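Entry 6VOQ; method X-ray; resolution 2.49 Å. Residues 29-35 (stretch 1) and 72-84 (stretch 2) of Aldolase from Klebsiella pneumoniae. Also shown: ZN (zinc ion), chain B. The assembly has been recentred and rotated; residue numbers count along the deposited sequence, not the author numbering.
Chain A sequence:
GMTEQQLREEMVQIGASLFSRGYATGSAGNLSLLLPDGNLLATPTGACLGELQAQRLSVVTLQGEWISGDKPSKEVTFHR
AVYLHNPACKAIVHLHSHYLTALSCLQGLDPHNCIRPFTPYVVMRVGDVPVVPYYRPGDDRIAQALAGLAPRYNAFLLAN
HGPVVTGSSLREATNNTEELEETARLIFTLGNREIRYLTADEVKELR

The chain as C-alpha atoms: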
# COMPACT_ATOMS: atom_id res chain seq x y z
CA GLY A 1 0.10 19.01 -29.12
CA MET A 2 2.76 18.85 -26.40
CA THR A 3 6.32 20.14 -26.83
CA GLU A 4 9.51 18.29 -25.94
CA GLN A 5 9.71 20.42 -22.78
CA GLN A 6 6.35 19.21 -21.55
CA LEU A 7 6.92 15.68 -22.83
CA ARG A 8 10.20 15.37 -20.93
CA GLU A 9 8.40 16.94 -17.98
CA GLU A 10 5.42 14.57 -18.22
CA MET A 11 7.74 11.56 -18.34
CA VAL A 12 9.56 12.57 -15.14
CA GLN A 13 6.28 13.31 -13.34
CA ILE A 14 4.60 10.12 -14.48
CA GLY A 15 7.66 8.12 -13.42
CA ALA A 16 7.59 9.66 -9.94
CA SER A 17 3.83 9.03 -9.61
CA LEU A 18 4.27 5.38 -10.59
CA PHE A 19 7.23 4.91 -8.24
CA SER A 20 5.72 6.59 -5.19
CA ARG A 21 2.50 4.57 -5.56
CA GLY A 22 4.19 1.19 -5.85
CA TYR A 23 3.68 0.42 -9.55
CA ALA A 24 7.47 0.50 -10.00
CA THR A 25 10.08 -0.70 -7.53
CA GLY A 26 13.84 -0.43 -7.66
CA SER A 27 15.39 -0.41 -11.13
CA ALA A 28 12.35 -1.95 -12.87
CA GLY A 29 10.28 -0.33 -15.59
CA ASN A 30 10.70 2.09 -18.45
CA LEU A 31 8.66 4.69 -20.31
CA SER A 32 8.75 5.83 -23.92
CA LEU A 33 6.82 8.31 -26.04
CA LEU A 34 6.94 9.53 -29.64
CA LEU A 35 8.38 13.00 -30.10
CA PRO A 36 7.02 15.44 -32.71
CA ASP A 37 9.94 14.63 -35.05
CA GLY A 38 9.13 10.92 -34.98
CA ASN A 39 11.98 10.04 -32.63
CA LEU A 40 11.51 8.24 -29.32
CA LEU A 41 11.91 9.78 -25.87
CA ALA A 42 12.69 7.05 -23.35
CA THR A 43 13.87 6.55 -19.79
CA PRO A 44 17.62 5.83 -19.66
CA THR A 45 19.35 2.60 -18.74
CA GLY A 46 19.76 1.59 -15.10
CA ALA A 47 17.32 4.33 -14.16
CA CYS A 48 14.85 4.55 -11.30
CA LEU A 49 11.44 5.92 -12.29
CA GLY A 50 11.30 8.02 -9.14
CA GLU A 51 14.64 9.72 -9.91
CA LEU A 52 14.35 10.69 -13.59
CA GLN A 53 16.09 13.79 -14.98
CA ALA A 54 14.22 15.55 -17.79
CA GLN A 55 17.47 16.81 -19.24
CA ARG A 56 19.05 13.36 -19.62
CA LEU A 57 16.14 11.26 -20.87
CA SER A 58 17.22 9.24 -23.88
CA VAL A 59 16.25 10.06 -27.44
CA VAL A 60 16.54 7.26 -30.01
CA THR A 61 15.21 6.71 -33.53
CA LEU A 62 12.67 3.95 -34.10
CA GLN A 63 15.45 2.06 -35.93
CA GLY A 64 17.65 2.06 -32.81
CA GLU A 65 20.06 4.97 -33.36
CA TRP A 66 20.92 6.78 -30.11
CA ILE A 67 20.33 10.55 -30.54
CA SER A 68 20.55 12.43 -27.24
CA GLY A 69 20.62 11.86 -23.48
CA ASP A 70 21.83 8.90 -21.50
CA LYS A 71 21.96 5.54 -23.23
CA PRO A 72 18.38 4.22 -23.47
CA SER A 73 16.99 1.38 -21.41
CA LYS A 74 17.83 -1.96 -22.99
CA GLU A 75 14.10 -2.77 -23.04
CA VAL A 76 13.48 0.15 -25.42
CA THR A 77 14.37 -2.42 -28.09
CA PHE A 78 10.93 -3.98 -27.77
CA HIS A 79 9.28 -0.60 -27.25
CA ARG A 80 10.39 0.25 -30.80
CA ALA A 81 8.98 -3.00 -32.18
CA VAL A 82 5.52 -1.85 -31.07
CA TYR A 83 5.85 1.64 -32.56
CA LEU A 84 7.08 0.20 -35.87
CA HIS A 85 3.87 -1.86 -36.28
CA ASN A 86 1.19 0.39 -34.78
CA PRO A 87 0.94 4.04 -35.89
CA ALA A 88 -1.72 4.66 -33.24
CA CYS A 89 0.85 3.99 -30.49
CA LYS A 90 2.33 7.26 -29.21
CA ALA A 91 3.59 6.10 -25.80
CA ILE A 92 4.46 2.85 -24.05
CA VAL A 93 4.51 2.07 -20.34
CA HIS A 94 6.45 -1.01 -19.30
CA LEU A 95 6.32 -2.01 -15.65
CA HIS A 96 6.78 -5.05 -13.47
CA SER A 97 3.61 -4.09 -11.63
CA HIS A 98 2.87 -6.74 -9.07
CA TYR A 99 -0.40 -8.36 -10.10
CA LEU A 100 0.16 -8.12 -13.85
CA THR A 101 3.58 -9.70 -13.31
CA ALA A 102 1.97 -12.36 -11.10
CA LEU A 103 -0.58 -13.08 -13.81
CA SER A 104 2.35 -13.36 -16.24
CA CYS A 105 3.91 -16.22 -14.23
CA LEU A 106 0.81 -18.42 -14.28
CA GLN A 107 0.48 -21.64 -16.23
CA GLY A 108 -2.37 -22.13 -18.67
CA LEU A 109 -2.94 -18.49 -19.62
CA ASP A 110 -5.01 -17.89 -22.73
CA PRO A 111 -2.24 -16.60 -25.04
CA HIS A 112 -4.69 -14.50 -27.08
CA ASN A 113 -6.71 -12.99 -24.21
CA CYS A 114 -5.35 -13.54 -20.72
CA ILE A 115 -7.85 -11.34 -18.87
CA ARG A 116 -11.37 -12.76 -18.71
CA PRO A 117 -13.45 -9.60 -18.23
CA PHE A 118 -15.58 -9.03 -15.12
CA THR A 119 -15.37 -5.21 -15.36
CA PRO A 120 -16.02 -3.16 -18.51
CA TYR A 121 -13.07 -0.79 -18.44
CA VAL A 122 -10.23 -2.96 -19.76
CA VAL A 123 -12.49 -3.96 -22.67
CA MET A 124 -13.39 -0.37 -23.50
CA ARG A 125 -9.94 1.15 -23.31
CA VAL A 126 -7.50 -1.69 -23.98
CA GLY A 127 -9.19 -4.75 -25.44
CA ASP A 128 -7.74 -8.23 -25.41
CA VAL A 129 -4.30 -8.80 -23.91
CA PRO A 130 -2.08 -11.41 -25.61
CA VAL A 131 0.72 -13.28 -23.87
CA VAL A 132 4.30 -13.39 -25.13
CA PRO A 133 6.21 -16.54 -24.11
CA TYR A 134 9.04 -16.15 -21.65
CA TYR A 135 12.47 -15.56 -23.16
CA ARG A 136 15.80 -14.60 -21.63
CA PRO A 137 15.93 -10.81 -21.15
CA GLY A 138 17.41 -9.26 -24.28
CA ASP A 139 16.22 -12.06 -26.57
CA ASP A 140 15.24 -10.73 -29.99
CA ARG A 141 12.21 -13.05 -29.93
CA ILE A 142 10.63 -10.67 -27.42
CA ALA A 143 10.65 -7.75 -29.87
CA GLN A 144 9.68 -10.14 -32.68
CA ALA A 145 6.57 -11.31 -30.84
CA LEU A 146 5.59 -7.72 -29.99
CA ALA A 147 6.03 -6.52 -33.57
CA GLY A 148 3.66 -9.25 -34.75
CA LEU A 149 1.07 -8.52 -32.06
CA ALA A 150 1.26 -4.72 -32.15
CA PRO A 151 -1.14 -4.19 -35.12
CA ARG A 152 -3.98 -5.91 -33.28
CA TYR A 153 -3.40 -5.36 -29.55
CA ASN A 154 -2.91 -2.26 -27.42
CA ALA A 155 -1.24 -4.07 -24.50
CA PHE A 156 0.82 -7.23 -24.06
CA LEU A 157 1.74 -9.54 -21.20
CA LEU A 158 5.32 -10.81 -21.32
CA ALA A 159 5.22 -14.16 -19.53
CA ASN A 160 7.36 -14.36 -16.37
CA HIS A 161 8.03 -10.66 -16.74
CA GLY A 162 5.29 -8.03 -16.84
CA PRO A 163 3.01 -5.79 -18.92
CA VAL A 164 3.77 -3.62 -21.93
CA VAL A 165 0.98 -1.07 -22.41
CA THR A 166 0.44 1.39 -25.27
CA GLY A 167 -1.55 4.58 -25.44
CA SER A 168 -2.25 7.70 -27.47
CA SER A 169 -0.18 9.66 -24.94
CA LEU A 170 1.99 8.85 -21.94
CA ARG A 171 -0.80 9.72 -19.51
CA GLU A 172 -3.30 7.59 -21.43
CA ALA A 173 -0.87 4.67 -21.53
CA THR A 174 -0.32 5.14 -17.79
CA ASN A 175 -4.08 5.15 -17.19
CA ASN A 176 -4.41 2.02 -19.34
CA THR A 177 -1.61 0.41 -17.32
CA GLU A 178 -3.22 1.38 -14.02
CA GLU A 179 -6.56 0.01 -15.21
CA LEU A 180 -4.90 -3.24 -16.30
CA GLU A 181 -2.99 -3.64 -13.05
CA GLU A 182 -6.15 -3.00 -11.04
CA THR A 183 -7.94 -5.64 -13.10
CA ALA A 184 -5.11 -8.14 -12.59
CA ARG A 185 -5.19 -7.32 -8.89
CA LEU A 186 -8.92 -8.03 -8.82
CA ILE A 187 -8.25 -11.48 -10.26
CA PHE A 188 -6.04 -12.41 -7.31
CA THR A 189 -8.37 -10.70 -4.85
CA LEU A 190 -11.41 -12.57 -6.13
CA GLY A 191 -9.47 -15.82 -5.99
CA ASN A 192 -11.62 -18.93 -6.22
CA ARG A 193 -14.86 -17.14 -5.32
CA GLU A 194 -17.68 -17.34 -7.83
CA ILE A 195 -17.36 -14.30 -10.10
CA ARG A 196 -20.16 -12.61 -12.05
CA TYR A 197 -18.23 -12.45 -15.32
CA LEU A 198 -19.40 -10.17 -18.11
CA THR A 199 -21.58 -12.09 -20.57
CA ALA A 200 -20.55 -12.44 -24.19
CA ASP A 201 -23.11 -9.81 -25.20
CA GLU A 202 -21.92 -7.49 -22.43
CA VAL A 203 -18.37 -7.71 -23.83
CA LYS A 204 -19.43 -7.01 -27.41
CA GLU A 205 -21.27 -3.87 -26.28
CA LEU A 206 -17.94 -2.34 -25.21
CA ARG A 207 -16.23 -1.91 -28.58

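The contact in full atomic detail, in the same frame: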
# COMPACT_ATOMS: atom_id res chain seq x y z
N GLY A 29 11.24 -1.12 -14.84
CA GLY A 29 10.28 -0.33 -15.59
C GLY A 29 10.95 0.68 -16.50
O GLY A 29 12.08 1.11 -16.27
N ASN A 30 10.23 1.05 -17.55
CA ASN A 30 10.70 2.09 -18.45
C ASN A 30 9.51 2.70 -19.17
O ASN A 30 8.45 2.08 -19.30
CB ASN A 30 11.73 1.55 -19.44
CG ASN A 30 11.38 0.18 -19.95
OD1 ASN A 30 10.57 0.03 -20.86
ND2 ASN A 30 11.99 -0.84 -19.36
N LEU A 31 9.69 3.94 -19.61
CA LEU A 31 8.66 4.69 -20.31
C LEU A 31 9.23 5.15 -21.64
O LEU A 31 10.43 5.43 -21.76
CB LEU A 31 8.18 5.92 -19.49
CG LEU A 31 7.93 5.67 -17.99
CD1 LEU A 31 7.67 6.96 -17.23
CD2 LEU A 31 6.78 4.70 -17.78
N SER A 32 8.37 5.20 -22.66
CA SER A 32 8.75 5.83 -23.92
C SER A 32 7.56 6.59 -24.50
O SER A 32 6.40 6.27 -24.21
CB SER A 32 9.28 4.80 -24.93
OG SER A 32 8.24 3.96 -25.42
N LEU A 33 7.86 7.58 -25.33
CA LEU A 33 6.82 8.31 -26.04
C LEU A 33 7.39 8.88 -27.33
O LEU A 33 8.58 9.24 -27.41
CB LEU A 33 6.22 9.43 -25.18
CG LEU A 33 7.13 10.54 -24.63
CD1 LEU A 33 7.34 11.65 -25.64
CD2 LEU A 33 6.55 11.13 -23.35
N LEU A 34 6.54 8.97 -28.35
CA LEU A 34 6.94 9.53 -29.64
C LEU A 34 7.06 11.05 -29.55
O LEU A 34 6.15 11.73 -29.08
CB LEU A 34 5.93 9.16 -30.72
CG LEU A 34 6.25 7.87 -31.48
CD1 LEU A 34 5.15 7.56 -32.49
CD2 LEU A 34 7.61 7.99 -32.16
N LEU A 35 8.18 11.57 -30.02
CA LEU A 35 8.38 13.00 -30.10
C LEU A 35 7.76 13.54 -31.38
O LEU A 35 7.42 12.78 -32.29
CB LEU A 35 9.87 13.32 -30.05
CG LEU A 35 10.53 13.02 -28.69
CD1 LEU A 35 12.05 13.09 -28.78
CD2 LEU A 35 10.01 13.95 -27.60
N PRO A 72 19.74 4.65 -23.81
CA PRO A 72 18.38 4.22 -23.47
C PRO A 72 18.38 2.91 -22.69
O PRO A 72 19.34 2.14 -22.70
CB PRO A 72 17.72 4.03 -24.84
CG PRO A 72 18.85 3.81 -25.77
CD PRO A 72 19.95 4.69 -25.27
N SER A 73 17.27 2.68 -22.00
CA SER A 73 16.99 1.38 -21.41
C SER A 73 17.15 0.30 -22.47
O SER A 73 16.78 0.48 -23.63
CB SER A 73 15.57 1.36 -20.84
OG SER A 73 15.27 0.10 -20.28
N LYS A 74 17.72 -0.84 -22.06
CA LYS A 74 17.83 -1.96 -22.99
C LYS A 74 16.47 -2.49 -23.44
O LYS A 74 16.37 -3.05 -24.53
CB LYS A 74 18.66 -3.08 -22.35
CG LYS A 74 19.97 -2.57 -21.79
CD LYS A 74 20.73 -3.63 -21.04
CE LYS A 74 21.81 -4.24 -21.91
NZ LYS A 74 22.42 -5.44 -21.27
N GLU A 75 15.42 -2.29 -22.65
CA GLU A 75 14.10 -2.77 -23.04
C GLU A 75 13.42 -1.86 -24.05
O GLU A 75 12.35 -2.23 -24.57
CB GLU A 75 13.22 -2.93 -21.80
CG GLU A 75 13.85 -3.86 -20.78
CD GLU A 75 12.92 -4.20 -19.65
OE1 GLU A 75 12.33 -5.30 -19.68
OE2 GLU A 75 12.78 -3.37 -18.72
N VAL A 76 14.01 -0.71 -24.37
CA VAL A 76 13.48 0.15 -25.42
C VAL A 76 13.51 -0.56 -26.76
O VAL A 76 12.74 -0.22 -27.66
CB VAL A 76 14.25 1.49 -25.44
CG1 VAL A 76 13.81 2.37 -26.61
CG2 VAL A 76 14.06 2.22 -24.12
N THR A 77 14.37 -1.58 -26.90
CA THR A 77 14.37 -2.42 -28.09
C THR A 77 12.97 -2.93 -28.42
O THR A 77 12.54 -2.85 -29.58
CB THR A 77 15.34 -3.59 -27.90
OG1 THR A 77 16.67 -3.08 -27.73
CG2 THR A 77 15.33 -4.47 -29.14
N PHE A 78 12.25 -3.47 -27.44
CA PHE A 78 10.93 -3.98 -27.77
C PHE A 78 9.84 -2.91 -27.66
O PHE A 78 8.73 -3.14 -28.15
CB PHE A 78 10.57 -5.23 -26.95
CG PHE A 78 10.45 -5.03 -25.45
CD1 PHE A 78 9.42 -4.29 -24.89
CD2 PHE A 78 11.32 -5.67 -24.59
CE1 PHE A 78 9.31 -4.13 -23.52
CE2 PHE A 78 11.22 -5.53 -23.21
CZ PHE A 78 10.22 -4.76 -22.68
N HIS A 79 10.13 -1.76 -27.05
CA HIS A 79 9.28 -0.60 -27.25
C HIS A 79 9.19 -0.25 -28.73
O HIS A 79 8.10 -0.07 -29.28
CB HIS A 79 9.83 0.60 -26.49
CG HIS A 79 9.54 0.57 -25.02
ND1 HIS A 79 8.90 1.60 -24.38
CD2 HIS A 79 9.85 -0.34 -24.07
CE1 HIS A 79 8.80 1.32 -23.09
NE2 HIS A 79 9.37 0.15 -22.88
N ARG A 80 10.35 -0.14 -29.39
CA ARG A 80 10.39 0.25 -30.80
C ARG A 80 9.62 -0.71 -31.67
O ARG A 80 8.92 -0.28 -32.60
CB ARG A 80 11.84 0.34 -31.28
CG ARG A 80 12.66 1.37 -30.53
CD ARG A 80 14.01 1.62 -31.18
NE ARG A 80 14.99 0.62 -30.80
CZ ARG A 80 15.48 -0.31 -31.62
NH1 ARG A 80 15.06 -0.38 -32.88
NH2 ARG A 80 16.38 -1.17 -31.17
N ALA A 81 9.73 -2.02 -31.40
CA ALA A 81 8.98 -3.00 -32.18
C ALA A 81 7.49 -2.68 -32.22
O ALA A 81 6.86 -2.81 -33.27
CB ALA A 81 9.21 -4.40 -31.61
N VAL A 82 6.93 -2.22 -31.10
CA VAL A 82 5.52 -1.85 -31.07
C VAL A 82 5.26 -0.64 -31.95
O VAL A 82 4.35 -0.64 -32.79
CB VAL A 82 5.06 -1.60 -29.62
CG1 VAL A 82 3.59 -1.16 -29.61
CG2 VAL A 82 5.27 -2.84 -28.78
N TYR A 83 6.04 0.43 -31.76
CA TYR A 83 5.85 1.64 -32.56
C TYR A 83 5.92 1.34 -34.05
O TYR A 83 5.14 1.90 -34.83
CB TYR A 83 6.90 2.69 -32.20
CG TYR A 83 6.74 3.31 -30.84
CD1 TYR A 83 5.74 4.23 -30.60
CD2 TYR A 83 7.61 2.99 -29.80
CE1 TYR A 83 5.60 4.81 -29.35
CE2 TYR A 83 7.47 3.54 -28.55
CZ TYR A 83 6.46 4.46 -28.33
OH TYR A 83 6.32 5.04 -27.09
N LEU A 84 6.85 0.48 -34.46
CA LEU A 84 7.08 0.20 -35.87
C LEU A 84 5.95 -0.60 -36.51
O LEU A 84 5.96 -0.76 -37.74
CB LEU A 84 8.40 -0.55 -36.05
CG LEU A 84 9.67 0.26 -35.84
CD1 LEU A 84 10.84 -0.68 -35.63
CD2 LEU A 84 9.93 1.17 -37.05
ZN ZN B . 11.04 -5.53 -17.84
O HOH W 1 12.85 -2.97 -16.03

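Strand 30-34 and the helix that follows the Ser73 to Val76 turn run in roughly the same direction, their axes 35° apart and 9.4 Å at closest approach. The register of nearest CA atoms, Asn30 with Ser73, Ser32 with His79 and Leu34 with Tyr83, advances two residues at a time along the strand. This alternation matches the side chains: the CA-to-CB bonds of Asn30 and Ser32 point toward stretch 2, whereas those of Leu31 and Leu33 point away. Together the stretches bury 423 Å², summed over both sides.

Pro72 makes no contact, and Ser73 opens the interface. Its chi1 of 179° (t) places OG where it accepts a weak capping bond from Glu75 N at 3.4 Å, while a type I turn from Ser73 to Val76, closed by Val76 N to Ser73 O at 3.1 Å, leads into the helix. Ser73 OG also lies 3.5 Å from Asn30 ND2, a contact without a hydrogen bond. Lys74 makes no contact with the strand, and its exposed position suits a charged amine.

Glu75 divides its carboxylate between two tasks. OE1 binds the zinc ion at 2.2 Å, alongside three atoms from elsewhere in the structure; OE2 accepts from Asn30 ND2 at 2.7 Å, a bond made weak by its 119° angle at hydrogen. A water extends the link, donating to Glu75 OE2 and accepting from Gly29 N, both at 2.7 Å. Gly29, at phi/psi 106/155, occupies a backbone conformation in which a CB would be jammed against the preceding carbonyl O.

After Val76, Thr77 and Phe78, which make no contact within 4.5 Å, His79 presents both ring nitrogens to the strand. NE2 donates to Asn30 OD1 at a very short 2.4 Å, with an angle of 124°, and ND1 shares a 2.7 Å hydrogen bond with Ser32 OG. Both partners lie at the ring edge, near its plane, as in-plane nitrogen bonding requires. Asn30 suits its buried place because its amide can accept from His79 through OD1 and donate to Glu75 through ND2.

Arg80, Ala81 and Val82 make no contact with the strand. One helical turn beyond His79, Tyr83 points toward the strand again, with chi1 at -70° (m). Its OH forms a 2.8 Å hydrogen bond with Ser32 OG, so this small hydroxyl joins two aromatic side chains. Nearer the ring's base, Tyr83 CD1 meets Leu34 CG at 3.8 Å, adding an apolar contact where the polar network ends.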